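Local atomic coordinates of putative branched-chain amino acid ABC transporter, periplasmic branched-chain amino acid-binding protein (Pseudomonas protegens Pf-5, PDB entry 4RU0), a protein that probably captures branched-chain amino acids or related small solutes in the periplasm and hands them to an ABC transporter for uptake. Residues L61-N65 / Q66-G70; G346-G349 / K350-L353; E357-W360 / G361-L365. All blocks are in the same frame, centred on the assembly; numbering follows the deposited sequence.

From the N terminus, interaction 1 comes first: residues 61-70 form the C-terminal end of helix 47-67 and its turn, within the beta-alpha-beta unit made with strands 34-40 and 76-82. Nearly three hundred residues later, interaction 2 (346-353) closes the turn by which the chain leaves helix 325-348, and interaction 3 (357-365) follows after three residues, spanning the C-terminal part of helix 355-363 and the start of the loop beyond. The three lie in series, none enclosing or crossing another. Interactions 2 and 3 touch, with Phe348 packed on Glu357 and Lys347 on Trp360, tying the two consecutive helices together; interaction 1 stands apart, its centre about 17 Å from that of interaction 2.

Interaction 1 (L61-N65 / Q66-G70); sequences LNYIN and QVEGG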
loop_
_atom_site.group_PDB
_atom_site.type_symbol
_atom_site.label_atom_id
_atom_site.label_comp_id
_atom_site.label_asym_id
_atom_site.label_seq_id
_atom_site.Cartn_x
_atom_site.Cartn_y
_atom_site.Cartn_z
ATOM N N LEU A 61 17.537 -3.982 1.706
ATOM C CA LEU A 61 18.424 -3.262 2.617
ATOM C C LEU A 61 19.828 -3.862 2.556
ATOM O O LEU A 61 20.829 -3.140 2.575
ATOM C CB LEU A 61 17.895 -3.300 4.055
ATOM C CG LEU A 61 16.610 -2.530 4.376
ATOM C CD1 LEU A 61 16.203 -2.747 5.827
ATOM C CD2 LEU A 61 16.771 -1.049 4.087
ATOM N N ASN A 62 19.885 -5.188 2.486
ATOM C CA ASN A 62 21.145 -5.900 2.348
ATOM C C ASN A 62 21.869 -5.467 1.079
ATOM O O ASN A 62 23.062 -5.155 1.101
ATOM C CB ASN A 62 20.899 -7.411 2.331
ATOM C CG ASN A 62 21.856 -8.166 3.230
ATOM O OD1 ASN A 62 23.012 -7.774 3.396
ATOM N ND2 ASN A 62 21.375 -9.252 3.823
ATOM N N TYR A 63 21.116 -5.438 -0.017
ATOM C CA TYR A 63 21.615 -5.023 -1.322
ATOM C C TYR A 63 22.227 -3.625 -1.291
ATOM O O TYR A 63 23.326 -3.414 -1.794
ATOM C CB TYR A 63 20.481 -5.080 -2.358
ATOM C CG TYR A 63 20.802 -4.400 -3.670
ATOM C CD1 TYR A 63 21.491 -5.070 -4.672
ATOM C CD2 TYR A 63 20.413 -3.087 -3.906
ATOM C CE1 TYR A 63 21.789 -4.448 -5.872
ATOM C CE2 TYR A 63 20.708 -2.459 -5.100
ATOM C CZ TYR A 63 21.394 -3.142 -6.078
ATOM O OH TYR A 63 21.686 -2.514 -7.267
ATOM N N ILE A 64 21.509 -2.675 -0.698
ATOM C CA ILE A 64 21.969 -1.288 -0.629
ATOM C C ILE A 64 23.317 -1.171 0.087
ATOM O O ILE A 64 24.185 -0.403 -0.328
ATOM C CB ILE A 64 20.927 -0.393 0.078
ATOM C CG1 ILE A 64 19.684 -0.238 -0.799
ATOM C CG2 ILE A 64 21.506 0.977 0.401
ATOM C CD1 ILE A 64 19.932 0.530 -2.079
ATOM N N ASN A 65 23.491 -1.949 1.151
ATOM C CA ASN A 65 24.727 -1.922 1.927
ATOM C C ASN A 65 25.909 -2.514 1.169
ATOM O O ASN A 65 26.970 -1.903 1.077
ATOM C CB ASN A 65 24.546 -2.673 3.249
ATOM C CG ASN A 65 23.983 -1.798 4.349
ATOM O OD1 ASN A 65 24.051 -0.570 4.283
ATOM N ND2 ASN A 65 23.429 -2.429 5.376
ATOM N N GLN A 66 25.717 -3.707 0.621
ATOM C CA GLN A 66 26.820 -4.460 0.051
ATOM C C GLN A 66 27.165 -4.046 -1.382
ATOM O O GLN A 66 28.328 -4.118 -1.781
ATOM C CB GLN A 66 26.503 -5.956 0.114
ATOM C CG GLN A 66 26.150 -6.439 1.516
ATOM C CD GLN A 66 26.077 -7.952 1.624
ATOM O OE1 GLN A 66 26.484 -8.670 0.715
ATOM N NE2 GLN A 66 25.558 -8.442 2.744
ATOM N N VAL A 67 26.173 -3.594 -2.146
ATOM C CA VAL A 67 26.394 -3.272 -3.556
ATOM C C VAL A 67 26.616 -1.777 -3.818
ATOM O O VAL A 67 27.405 -1.410 -4.690
ATOM C CB VAL A 67 25.219 -3.765 -4.419
ATOM C CG1 VAL A 67 25.490 -3.513 -5.897
ATOM C CG2 VAL A 67 24.975 -5.242 -4.172
ATOM N N GLU A 68 25.933 -0.912 -3.071
ATOM C CA GLU A 68 26.138 0.530 -3.223
ATOM C C GLU A 68 26.880 1.147 -2.041
ATOM O O GLU A 68 27.006 2.369 -1.945
ATOM C CB GLU A 68 24.806 1.257 -3.412
ATOM C CG GLU A 68 24.169 1.078 -4.776
ATOM C CD GLU A 68 23.026 0.091 -4.747
ATOM O OE1 GLU A 68 23.107 -0.878 -3.963
ATOM O OE2 GLU A 68 22.042 0.289 -5.497
ATOM N N GLY A 69 27.369 0.306 -1.139
ATOM C CA GLY A 69 28.089 0.790 0.025
ATOM C C GLY A 69 27.201 1.604 0.943
ATOM O O GLY A 69 27.648 2.569 1.569
ATOM N N GLY A 70 25.933 1.208 1.022
ATOM C CA GLY A 70 24.956 1.925 1.820
ATOM C C GLY A 70 24.393 3.103 1.053
ATOM O O GLY A 70 24.548 3.191 -0.165
#
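Ile64 O is gripped by two backbone N-H groups at the end of the helix, coming from opposite faces of its carbonyl plane. The shorter bond is from Gly70 N, at 2.7 Å; Glu68 N, at 3.3 Å, sits above the plane and off the lone pairs. The helix ends here, the chain turning away through Gly69 and Gly70, both at positive phi, and Gly69 CA brings a C-H to within 3.1 Å of Asn65 O. One residue earlier, Val67 N donates to Tyr63 O at 2.9 Å. The Tyr63 ring swings forward alongside the helix because its CG stands anti to the backbone N (chi1 168°). Val67 CB lies over one ring face, offset toward the rim, in a CH-pi contact, and Val67 CG2 is 3.5 Å from Tyr63 CD1. The Glu68 carboxylate, its chain bent at chi2, comes obliquely to the same ring with its plane almost perpendicular, OE2 being 3.1 Å from Tyr63 CE2. An alanine in place of Tyr63 is likely to leave Val67 and the Glu68 carboxylate without the ring they lean on. Asn65 ND2 is bonded to Leu76 O, fastening the helix to strand 76-82, while Gln66 OE1 takes a hydrogen bond from Lys313. On another side, Tyr63 and Val67 pack against Tyr307 of helix 299-309.

Interaction 2 (G346-G349 / K350-L353); sequences GKFG and KRPL
The Phe348 and Arg351 side chains cross obliquely at the turn that ends helix 325-348, ring and guanidinium planes 61° apart. Arg351 reaches back with CG set between its own backbone N and carbonyl carbon (chi1 66°) and the chain then extended as far as NE. This carries NH2 to 3.7 Å from Phe348 CB. The guanidinium is modelled with one face toward Phe348 O, at a separation too short to trust, and no bond can be read from it. Leu353 approaches the same methylene: its CD2 lies 3.7 Å from Phe348 CB, and the two side chains cross at about a right angle. Phe348 CB is therefore met by a charged group and by a methyl, both lying obliquely to the ring, while Lys347 CB lies over the centre of one ring face. The backbone makes the turn at Gly349, whose phi of 85° takes it out of the helix and whose conformation would jam a CB against the preceding carbonyl. Lys350 is the centre of an inverse gamma turn, closed by a weak bond from Arg351 N to Gly349 O at 2.7 Å. Beyond the turn, Leu353 packs back on Ile341 and Ala344 of helix 325-348, its N bonded to Gln34 OE1, and Phe348 rests on Glu357 of helix 355-363.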
loop_
_atom_site.group_PDB
_atom_site.type_symbol
_atom_site.label_atom_id
_atom_site.label_comp_id
_atom_site.label_asym_id
_atom_site.label_seq_id
_atom_site.Cartn_x
_atom_site.Cartn_y
_atom_site.Cartn_z
ATOM N N GLY A 346 20.672 15.034 0.795
ATOM C CA GLY A 346 20.966 16.102 -0.140
ATOM C C GLY A 346 20.958 17.467 0.522
ATOM O O GLY A 346 21.450 18.444 -0.044
ATOM N N LYS A 347 20.400 17.540 1.725
ATOM C CA LYS A 347 20.372 18.797 2.464
ATOM C C LYS A 347 21.018 18.652 3.846
ATOM O O LYS A 347 21.258 19.640 4.538
ATOM C CB LYS A 347 18.931 19.311 2.596
ATOM C CG LYS A 347 18.833 20.695 3.230
ATOM C CD LYS A 347 17.479 21.349 3.060
ATOM C CE LYS A 347 17.480 22.723 3.722
ATOM N NZ LYS A 347 16.294 23.543 3.359
ATOM N N PHE A 348 21.326 17.426 4.248
ATOM C CA PHE A 348 21.869 17.221 5.584
ATOM C C PHE A 348 23.187 16.438 5.584
ATOM O O PHE A 348 23.768 16.193 6.644
ATOM C CB PHE A 348 20.831 16.522 6.470
ATOM C CG PHE A 348 19.531 17.282 6.597
ATOM C CD1 PHE A 348 19.482 18.499 7.257
ATOM C CD2 PHE A 348 18.356 16.771 6.063
ATOM C CE1 PHE A 348 18.290 19.194 7.376
ATOM C CE2 PHE A 348 17.162 17.465 6.177
ATOM C CZ PHE A 348 17.130 18.676 6.835
ATOM N N GLY A 349 23.662 16.062 4.398
ATOM C CA GLY A 349 24.962 15.429 4.267
ATOM C C GLY A 349 24.950 13.930 4.486
ATOM O O GLY A 349 23.992 13.382 5.025
ATOM N N LYS A 350 26.022 13.267 4.060
ATOM C CA LYS A 350 26.136 11.816 4.186
ATOM C C LYS A 350 26.279 11.402 5.645
ATOM O O LYS A 350 27.388 11.181 6.128
ATOM C CB LYS A 350 27.331 11.293 3.382
ATOM C CG LYS A 350 27.368 11.729 1.922
ATOM C CD LYS A 350 28.739 11.440 1.312
ATOM C CE LYS A 350 28.838 11.891 -0.142
ATOM N NZ LYS A 350 28.034 11.043 -1.062
ATOM N N ARG A 351 25.150 11.287 6.339
ATOM C CA ARG A 351 25.149 10.935 7.754
ATOM C C ARG A 351 23.780 10.426 8.193
ATOM O O ARG A 351 22.775 10.709 7.536
ATOM C CB ARG A 351 25.543 12.141 8.607
ATOM C CG ARG A 351 24.533 13.262 8.567
ATOM C CD ARG A 351 24.711 14.199 9.740
ATOM N NE ARG A 351 23.474 14.912 10.051
ATOM C CZ ARG A 351 23.211 16.156 9.665
ATOM N NH1 ARG A 351 24.103 16.833 8.953
ATOM N NH2 ARG A 351 22.057 16.723 9.995
ATOM N N PRO A 352 23.739 9.664 9.300
ATOM C CA PRO A 352 22.479 9.277 9.941
ATOM C C PRO A 352 21.545 10.469 10.143
ATOM O O PRO A 352 22.003 11.569 10.471
ATOM C CB PRO A 352 22.941 8.698 11.273
ATOM C CG PRO A 352 24.251 8.065 10.935
ATOM C CD PRO A 352 24.893 8.981 9.917
ATOM N N LEU A 353 20.248 10.244 9.937
ATOM C CA LEU A 353 19.283 11.334 9.890
ATOM C C LEU A 353 18.256 11.312 11.012
ATOM O O LEU A 353 18.002 10.276 11.631
ATOM C CB LEU A 353 18.549 11.318 8.553
ATOM C CG LEU A 353 19.376 11.671 7.320
ATOM C CD1 LEU A 353 18.557 11.443 6.058
ATOM C CD2 LEU A 353 19.846 13.112 7.409
#

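Interaction 3 (E357-W360 / G361-L365); sequences EGRW and GLEHL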
loop_
_atom_site.group_PDB
_atom_site.type_symbol
_atom_site.label_atom_id
_atom_site.label_comp_id
_atom_site.label_asym_id
_atom_site.label_seq_id
_atom_site.Cartn_x
_atom_site.Cartn_y
_atom_site.Cartn_z
ATOM N N GLU A 357 14.238 15.293 10.035
ATOM C CA GLU A 357 14.900 15.412 8.746
ATOM C C GLU A 357 14.343 14.368 7.790
ATOM O O GLU A 357 14.235 14.606 6.588
ATOM C CB GLU A 357 16.416 15.259 8.907
ATOM C CG GLU A 357 17.065 16.413 9.671
ATOM C CD GLU A 357 18.393 16.034 10.309
ATOM O OE1 GLU A 357 18.830 14.876 10.134
ATOM O OE2 GLU A 357 18.996 16.893 10.994
ATOM N N GLY A 358 13.981 13.212 8.338
ATOM C CA GLY A 358 13.361 12.158 7.562
ATOM C C GLY A 358 12.028 12.625 7.013
ATOM O O GLY A 358 11.633 12.268 5.903
ATOM N N ARG A 359 11.338 13.439 7.804
ATOM C CA ARG A 359 10.069 14.022 7.395
ATOM C C ARG A 359 10.291 14.983 6.231
ATOM O O ARG A 359 9.482 15.052 5.305
ATOM C CB ARG A 359 9.411 14.739 8.578
ATOM C CG ARG A 359 7.924 14.980 8.433
ATOM C CD ARG A 359 7.610 16.260 7.677
ATOM N NE ARG A 359 8.327 17.406 8.223
ATOM C CZ ARG A 359 7.895 18.143 9.240
ATOM N NH1 ARG A 359 6.742 17.850 9.829
ATOM N NH2 ARG A 359 8.616 19.171 9.666
ATOM N N TRP A 360 11.397 15.721 6.285
ATOM C CA TRP A 360 11.746 16.658 5.222
ATOM C C TRP A 360 12.032 15.914 3.924
ATOM O O TRP A 360 11.658 16.366 2.843
ATOM C CB TRP A 360 12.961 17.510 5.615
ATOM C CG TRP A 360 13.233 18.623 4.642
ATOM C CD1 TRP A 360 12.801 19.914 4.736
ATOM C CD2 TRP A 360 13.972 18.534 3.415
ATOM N NE1 TRP A 360 13.234 20.637 3.649
ATOM C CE2 TRP A 360 13.955 19.814 2.824
ATOM C CE3 TRP A 360 14.653 17.499 2.761
ATOM C CZ2 TRP A 360 14.586 20.087 1.610
ATOM C CZ3 TRP A 360 15.279 17.772 1.553
ATOM C CH2 TRP A 360 15.243 19.058 0.994
ATOM N N GLY A 361 12.701 14.772 4.043
ATOM C CA GLY A 361 13.035 13.957 2.890
ATOM C C GLY A 361 11.783 13.432 2.217
ATOM O O GLY A 361 11.626 13.548 0.999
ATOM N N LEU A 362 10.889 12.858 3.018
ATOM C CA LEU A 362 9.611 12.365 2.523
ATOM C C LEU A 362 8.849 13.443 1.767
ATOM O O LEU A 362 8.363 13.198 0.667
ATOM C CB LEU A 362 8.758 11.837 3.676
ATOM C CG LEU A 362 9.150 10.459 4.207
ATOM C CD1 LEU A 362 8.565 10.241 5.579
ATOM C CD2 LEU A 362 8.678 9.378 3.248
ATOM N N GLU A 363 8.768 14.640 2.345
ATOM C CA GLU A 363 7.989 15.723 1.747
ATOM C C GLU A 363 8.657 16.293 0.493
ATOM O O GLU A 363 8.051 17.071 -0.247
ATOM C CB GLU A 363 7.745 16.837 2.770
ATOM C CG GLU A 363 6.873 16.396 3.945
ATOM C CD GLU A 363 6.339 17.548 4.778
ATOM O OE1 GLU A 363 7.049 18.560 4.935
ATOM O OE2 GLU A 363 5.199 17.436 5.285
ATOM N N HIS A 364 9.900 15.900 0.242
ATOM C CA HIS A 364 10.594 16.367 -0.950
ATOM C C HIS A 364 10.929 15.223 -1.898
ATOM O O HIS A 364 11.750 15.375 -2.797
ATOM C CB HIS A 364 11.863 17.129 -0.565
ATOM C CG HIS A 364 11.592 18.488 -0.004
ATOM N ND1 HIS A 364 11.182 18.688 1.297
ATOM C CD2 HIS A 364 11.641 19.714 -0.575
ATOM C CE1 HIS A 364 11.002 19.978 1.505
ATOM N NE2 HIS A 364 11.275 20.625 0.385
ATOM N N LEU A 365 10.282 14.081 -1.697
ATOM C CA LEU A 365 10.452 12.953 -2.597
ATOM C C LEU A 365 10.059 13.338 -4.014
ATOM O O LEU A 365 8.997 13.914 -4.240
ATOM C CB LEU A 365 9.624 11.757 -2.140
ATOM C CG LEU A 365 10.348 10.692 -1.323
ATOM C CD1 LEU A 365 9.415 9.520 -1.051
ATOM C CD2 LEU A 365 11.594 10.231 -2.049
#
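Trp360 and His364 stack face to face at the C-terminal end of helix 355-363, in the periplasmic binding protein fold, and the histidine also donates a hydrogen bond to a backbone carbonyl there. Its ND1 donates to Trp360 O at 2.8 Å, the oxygen lying at the edge of the imidazole and in its plane, so one ring both satisfies a carbonyl near the helix end and stacks on the tryptophan. The bond and the stack together would fix the imidazole's rotation. Trp360 CG is anti to the backbone N (chi1 -172°), bringing the indole alongside the next turn. The preceding carbonyls are satisfied in regular helical fashion: Glu357 O by Gly361 N, Gly358 O by Leu362 N at 3.0 Å, and Arg359 O by Glu363 N. Farther round the helix, Arg359, bent at chi2 and chi3, lays its CD 3.4 Å from Glu363 CD. Its NE makes a long salt bridge to Glu363 OE1, with the oxygen well out of the guanidinium plane, so the attraction is one of charge alone. The buried Glu363 finds stronger partners at OE2, in Arg441 and His391, while Arg359 makes a cation-pi contact with Tyr149. In the stack itself, the His364 ring and the six-membered ring of Trp360 have centroids 3.7 Å apart and planes at 16°. His364 CE1 comes to 3.2 Å from Trp360 CE2.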